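Local coordinates for protein extracellular ligand-binding receptor (Rhodopseudomonas palustris, PDB 3SG0) that probably serves as the periplasmic solute-binding component of a transport system, capturing aromatic acids such as benzoylformate (phenylglyoxylate), at residues R341-G355 and M359-S371. Sequence-based numbering, arbitrary orientation.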
loop_
_atom_site.group_PDB
_atom_site.type_symbol
_atom_site.label_atom_id
_atom_site.label_comp_id
_atom_site.label_asym_id
_atom_site.label_seq_id
_atom_site.Cartn_x
_atom_site.Cartn_y
_atom_site.Cartn_z
ATOM N N ARG A 341 -9.623 -14.783 11.695
ATOM C CA ARG A 341 -8.207 -14.560 11.968
ATOM C C ARG A 341 -7.403 -15.848 11.758
ATOM O O ARG A 341 -6.330 -15.829 11.147
ATOM C CB ARG A 341 -8.010 -14.035 13.396
ATOM C CG ARG A 341 -6.618 -13.430 13.661
ATOM C CD ARG A 341 -6.027 -13.835 15.018
ATOM N NE ARG A 341 -5.749 -15.266 15.039
ATOM C CZ ARG A 341 -4.670 -15.833 14.509
ATOM N NH1 ARG A 341 -3.709 -15.087 13.977
ATOM N NH2 ARG A 341 -4.530 -17.156 14.533
ATOM N N ASP A 342 -7.912 -16.959 12.284
ATOM C CA ASP A 342 -7.249 -18.258 12.143
ATOM C C ASP A 342 -7.142 -18.684 10.685
ATOM O O ASP A 342 -6.133 -19.246 10.258
ATOM C CB ASP A 342 -8.019 -19.357 12.898
ATOM C CG ASP A 342 -7.923 -19.242 14.413
ATOM O OD1 ASP A 342 -6.999 -18.593 14.936
ATOM O OD2 ASP A 342 -8.777 -19.846 15.100
ATOM N N GLN A 343 -8.199 -18.445 9.919
ATOM C CA GLN A 343 -8.249 -18.935 8.553
ATOM C C GLN A 343 -7.356 -18.142 7.596
ATOM O O GLN A 343 -6.716 -18.724 6.718
ATOM C CB GLN A 343 -9.692 -18.943 8.052
ATOM C CG GLN A 343 -10.579 -19.971 8.739
ATOM C CD GLN A 343 -10.031 -21.382 8.617
ATOM O OE1 GLN A 343 -9.759 -21.858 7.513
ATOM N NE2 GLN A 343 -9.842 -22.052 9.753
ATOM N N ILE A 344 -7.296 -16.818 7.741
ATOM C CA ILE A 344 -6.487 -16.031 6.811
ATOM C C ILE A 344 -5.015 -16.427 6.932
ATOM O O ILE A 344 -4.282 -16.463 5.951
ATOM C CB ILE A 344 -6.694 -14.525 7.006
ATOM C CG1 ILE A 344 -8.147 -14.167 6.673
ATOM C CG2 ILE A 344 -5.723 -13.746 6.132
ATOM C CD1 ILE A 344 -8.505 -12.716 6.928
ATOM N N GLU A 345 -4.608 -16.766 8.150
ATOM C CA GLU A 345 -3.250 -17.179 8.460
ATOM C C GLU A 345 -2.824 -18.429 7.697
ATOM O O GLU A 345 -1.629 -18.700 7.585
ATOM C CB GLU A 345 -3.180 -17.437 9.969
ATOM C CG GLU A 345 -1.814 -17.571 10.568
ATOM C CD GLU A 345 -1.876 -17.357 12.063
ATOM O OE1 GLU A 345 -1.430 -16.286 12.506
ATOM O OE2 GLU A 345 -2.384 -18.246 12.794
ATOM N N LYS A 346 -3.802 -19.175 7.188
ATOM C CA LYS A 346 -3.564 -20.431 6.471
ATOM C C LYS A 346 -3.580 -20.258 4.956
ATOM O O LYS A 346 -3.382 -21.228 4.220
ATOM C CB LYS A 346 -4.627 -21.460 6.848
ATOM C CG LYS A 346 -4.699 -21.779 8.325
ATOM C CD LYS A 346 -5.874 -22.705 8.607
ATOM C CE LYS A 346 -6.124 -22.854 10.092
ATOM N NZ LYS A 346 -7.296 -23.740 10.342
ATOM N N SER A 347 -3.830 -19.043 4.482
ATOM C CA SER A 347 -3.924 -18.791 3.042
ATOM C C SER A 347 -2.594 -19.055 2.344
ATOM O O SER A 347 -1.561 -18.554 2.769
ATOM C CB SER A 347 -4.388 -17.354 2.801
ATOM O OG SER A 347 -4.535 -17.086 1.416
ATOM N N LYS A 348 -2.629 -19.832 1.261
ATOM C CA LYS A 348 -1.417 -20.252 0.557
ATOM C C LYS A 348 -1.552 -20.127 -0.953
ATOM O O LYS A 348 -2.647 -20.263 -1.503
ATOM C CB LYS A 348 -1.077 -21.718 0.877
ATOM C CG LYS A 348 -0.939 -22.065 2.350
ATOM C CD LYS A 348 0.279 -21.415 2.985
ATOM C CE LYS A 348 0.496 -21.942 4.399
ATOM N NZ LYS A 348 1.710 -21.358 5.033
ATOM N N ASP A 349 -0.424 -19.868 -1.608
ATOM C CA ASP A 349 -0.323 -19.902 -3.063
ATOM C C ASP A 349 -1.427 -19.102 -3.746
ATOM O O ASP A 349 -2.035 -19.557 -4.720
ATOM C CB ASP A 349 -0.340 -21.354 -3.555
ATOM C CG ASP A 349 0.139 -21.490 -4.984
ATOM O OD1 ASP A 349 1.017 -20.703 -5.392
ATOM O OD2 ASP A 349 -0.362 -22.384 -5.698
ATOM N N LEU A 350 -1.670 -17.897 -3.248
ATOM C CA LEU A 350 -2.758 -17.077 -3.766
ATOM C C LEU A 350 -2.236 -15.914 -4.587
ATOM O O LEU A 350 -1.543 -15.040 -4.060
ATOM C CB LEU A 350 -3.603 -16.556 -2.604
ATOM C CG LEU A 350 -4.796 -15.677 -2.981
ATOM C CD1 LEU A 350 -5.809 -16.433 -3.833
ATOM C CD2 LEU A 350 -5.449 -15.110 -1.728
ATOM N N ALA A 351 -2.571 -15.883 -5.871
ATOM C CA ALA A 351 -2.215 -14.746 -6.704
ATOM C C ALA A 351 -3.166 -13.596 -6.414
ATOM O O ALA A 351 -4.362 -13.683 -6.697
ATOM C CB ALA A 351 -2.268 -15.124 -8.179
ATOM N N LEU A 352 -2.630 -12.534 -5.823
ATOM C CA LEU A 352 -3.359 -11.290 -5.611
ATOM C C LEU A 352 -2.823 -10.259 -6.593
ATOM O O LEU A 352 -1.772 -10.454 -7.195
ATOM C CB LEU A 352 -3.131 -10.791 -4.177
ATOM C CG LEU A 352 -3.704 -11.659 -3.053
ATOM C CD1 LEU A 352 -3.299 -11.116 -1.703
ATOM C CD2 LEU A 352 -5.230 -11.760 -3.157
ATOM N N ASN A 353 -3.524 -9.143 -6.740
ATOM C CA ASN A 353 -2.991 -8.041 -7.530
ATOM C C ASN A 353 -1.682 -7.510 -6.975
ATOM O O ASN A 353 -0.845 -6.974 -7.704
ATOM C CB ASN A 353 -4.021 -6.934 -7.625
ATOM C CG ASN A 353 -5.155 -7.314 -8.527
ATOM O OD1 ASN A 353 -5.044 -7.177 -9.746
ATOM N ND2 ASN A 353 -6.235 -7.840 -7.958
ATOM N N ASN A 354 -1.505 -7.683 -5.667
ATOM C CA ASN A 354 -0.310 -7.246 -4.973
ATOM C C ASN A 354 0.858 -8.223 -5.065
ATOM O O ASN A 354 1.969 -7.872 -4.668
ATOM C CB ASN A 354 -0.647 -6.952 -3.503
ATOM C CG ASN A 354 -1.125 -5.532 -3.293
ATOM O OD1 ASN A 354 -0.313 -4.610 -3.233
ATOM N ND2 ASN A 354 -2.432 -5.340 -3.166
ATOM N N GLY A 355 0.622 -9.433 -5.564
ATOM C CA GLY A 355 1.684 -10.422 -5.668
ATOM C C GLY A 355 1.215 -11.803 -5.274
ATOM O O GLY A 355 0.029 -12.023 -5.017
HETATM N N MSE A 359 0.587 -16.791 3.429
HETATM C CA MSE A 359 0.555 -16.394 4.838
HETATM C C MSE A 359 1.123 -17.491 5.714
HETATM O O MSE A 359 1.024 -18.676 5.381
HETATM C CB MSE A 359 -0.880 -16.121 5.275
HETATM C CG MSE A 359 -1.543 -14.981 4.543
HETATM SE SE MSE A 359 -0.619 -13.298 4.911
HETATM C CE MSE A 359 -1.929 -12.103 4.173
ATOM N N THR A 360 1.701 -17.104 6.846
ATOM C CA THR A 360 2.122 -18.062 7.864
ATOM C C THR A 360 1.839 -17.420 9.219
ATOM O O THR A 360 1.532 -16.228 9.294
ATOM C CB THR A 360 3.624 -18.360 7.803
ATOM O OG1 THR A 360 4.341 -17.208 8.248
ATOM C CG2 THR A 360 4.070 -18.752 6.392
ATOM N N PRO A 361 1.971 -18.183 10.311
ATOM C CA PRO A 361 1.737 -17.556 11.619
ATOM C C PRO A 361 2.675 -16.378 11.900
ATOM O O PRO A 361 2.295 -15.458 12.636
ATOM C CB PRO A 361 1.968 -18.718 12.596
ATOM C CG PRO A 361 1.565 -19.924 11.804
ATOM C CD PRO A 361 2.087 -19.647 10.415
ATOM N N ASP A 362 3.872 -16.380 11.327
ATOM C CA ASP A 362 4.819 -15.301 11.572
ATOM C C ASP A 362 4.848 -14.230 10.485
ATOM O O ASP A 362 5.322 -13.112 10.719
ATOM C CB ASP A 362 6.216 -15.863 11.816
ATOM C CG ASP A 362 6.307 -16.599 13.134
ATOM O OD1 ASP A 362 5.859 -16.026 14.153
ATOM O OD2 ASP A 362 6.787 -17.751 13.146
ATOM N N ASN A 363 4.317 -14.561 9.315
ATOM C CA ASN A 363 4.300 -13.640 8.188
ATOM C C ASN A 363 2.872 -13.343 7.756
ATOM O O ASN A 363 2.245 -14.131 7.049
ATOM C CB ASN A 363 5.114 -14.192 7.019
ATOM C CG ASN A 363 5.281 -13.173 5.920
ATOM O OD1 ASN A 363 4.633 -12.123 5.933
ATOM N ND2 ASN A 363 6.135 -13.476 4.945
ATOM N N HIS A 364 2.361 -12.202 8.210
ATOM C CA HIS A 364 1.006 -11.781 7.885
ATOM C C HIS A 364 0.968 -10.805 6.704
ATOM O O HIS A 364 -0.044 -10.142 6.463
ATOM C CB HIS A 364 0.331 -11.186 9.111
ATOM C CG HIS A 364 -0.196 -12.206 10.069
ATOM N ND1 HIS A 364 -1.115 -11.882 11.042
ATOM C CD2 HIS A 364 0.037 -13.536 10.198
ATOM C CE1 HIS A 364 -1.431 -12.969 11.727
ATOM N NE2 HIS A 364 -0.741 -13.985 11.240
ATOM N N ASN A 365 2.080 -10.742 5.976
ATOM C CA ASN A 365 2.180 -10.001 4.715
ATOM C C ASN A 365 2.085 -10.990 3.550
ATOM O O ASN A 365 1.151 -10.928 2.746
ATOM C CB ASN A 365 3.501 -9.227 4.700
ATOM C CG ASN A 365 3.665 -8.318 3.493
ATOM O OD1 ASN A 365 4.766 -8.224 2.936
ATOM N ND2 ASN A 365 2.607 -7.606 3.115
ATOM N N GLY A 366 3.045 -11.909 3.479
ATOM C CA GLY A 366 2.909 -13.060 2.607
ATOM C C GLY A 366 3.782 -13.086 1.367
ATOM O O GLY A 366 3.631 -13.996 0.548
ATOM N N TYR A 367 4.694 -12.133 1.224
ATOM C CA TYR A 367 5.446 -11.975 -0.022
ATOM C C TYR A 367 6.939 -12.112 0.172
ATOM O O TYR A 367 7.461 -11.931 1.270
ATOM C CB TYR A 367 5.180 -10.595 -0.634
ATOM C CG TYR A 367 3.724 -10.276 -0.790
ATOM C CD1 TYR A 367 2.988 -10.793 -1.850
ATOM C CD2 TYR A 367 3.073 -9.479 0.139
ATOM C CE1 TYR A 367 1.651 -10.510 -1.988
ATOM C CE2 TYR A 367 1.742 -9.181 0.010
ATOM C CZ TYR A 367 1.033 -9.701 -1.051
ATOM O OH TYR A 367 -0.303 -9.428 -1.184
ATOM N N ASP A 368 7.633 -12.398 -0.923
ATOM C CA ASP A 368 9.085 -12.343 -0.953
ATOM C C ASP A 368 9.519 -11.539 -2.168
ATOM O O ASP A 368 8.718 -10.828 -2.765
ATOM C CB ASP A 368 9.701 -13.749 -0.942
ATOM C CG ASP A 368 9.217 -14.624 -2.091
ATOM O OD1 ASP A 368 8.824 -14.089 -3.137
ATOM O OD2 ASP A 368 9.237 -15.871 -1.959
ATOM N N GLU A 369 10.789 -11.657 -2.543
ATOM C CA GLU A 369 11.338 -10.849 -3.623
ATOM C C GLU A 369 10.659 -11.103 -4.964
ATOM O O GLU A 369 10.770 -10.286 -5.879
ATOM C CB GLU A 369 12.847 -11.080 -3.752
ATOM C CG GLU A 369 13.244 -12.444 -4.326
ATOM C CD GLU A 369 13.140 -13.586 -3.332
ATOM O OE1 GLU A 369 12.943 -13.335 -2.120
ATOM O OE2 GLU A 369 13.271 -14.755 -3.763
ATOM N N ARG A 370 9.946 -12.212 -5.095
ATOM C CA ARG A 370 9.249 -12.484 -6.344
ATOM C C ARG A 370 8.111 -11.515 -6.595
ATOM O O ARG A 370 7.614 -11.418 -7.717
ATOM C CB ARG A 370 8.766 -13.927 -6.381
ATOM C CG ARG A 370 9.940 -14.891 -6.322
ATOM C CD ARG A 370 9.557 -16.346 -6.207
ATOM N NE ARG A 370 10.745 -17.152 -5.932
ATOM C CZ ARG A 370 10.726 -18.461 -5.706
ATOM N NH1 ARG A 370 9.577 -19.122 -5.724
ATOM N NH2 ARG A 370 11.857 -19.109 -5.457
ATOM N N SER A 371 7.703 -10.786 -5.564
ATOM C CA SER A 371 6.619 -9.808 -5.616
ATOM C C SER A 371 7.075 -8.433 -6.082
ATOM O O SER A 371 6.250 -7.550 -6.303
ATOM C CB SER A 371 5.973 -9.647 -4.226
ATOM O OG SER A 371 6.789 -8.903 -3.321
HETATM O O HOH W 1 3.610 -7.918 -6.880
#
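Glu-345 and His-364 meet because the glutamate swings CG anti to its own backbone N (chi1 -166°) and then runs on extended, while the histidine sets CG anti to its carbonyl carbon (chi1 -80°). Their His-carboxylate hydrogen bond ties the type I turn Ile-344 to Ser-347, which follows helix 334-344, to the loop after the 350-357 beta hairpin, in a periplasmic binding protein of the leucine-binding family. It illustrates how one carboxylate can pin a long loop: NE2 of His-364 donates in its ring plane to the anti lone pair of Glu-345 OE1 at 2.7 Å, and Arg-341 grips the same carboxylate end-on, NH1 to OE1 and NH2 to OE2, from above its plane. The other ring nitrogen, ND1, is hydrogen-bonded to Val-136 O, and the ring itself stacks with that of Tyr-137. Were Glu-345 replaced by alanine, His-364 NE2 would probably be left without its acceptor and the Arg-341 guanidinium without one of its two acidic mates. Farther along, Met-359 N donates to Ser-347 O (2.9 Å), and Lys-348 NZ reaches Met-359 O in the carbonyl plane. Near the benzoylformate pocket, Tyr-367 turns a ring edge to the Gly-355 backbone, CE1 lying 3.6 Å from C, and its OH rests 3.4 Å from Asn-354 CB. Beyond it, one water donates to both Asn-354 O (2.8 Å) and Ser-371 O (2.7 Å).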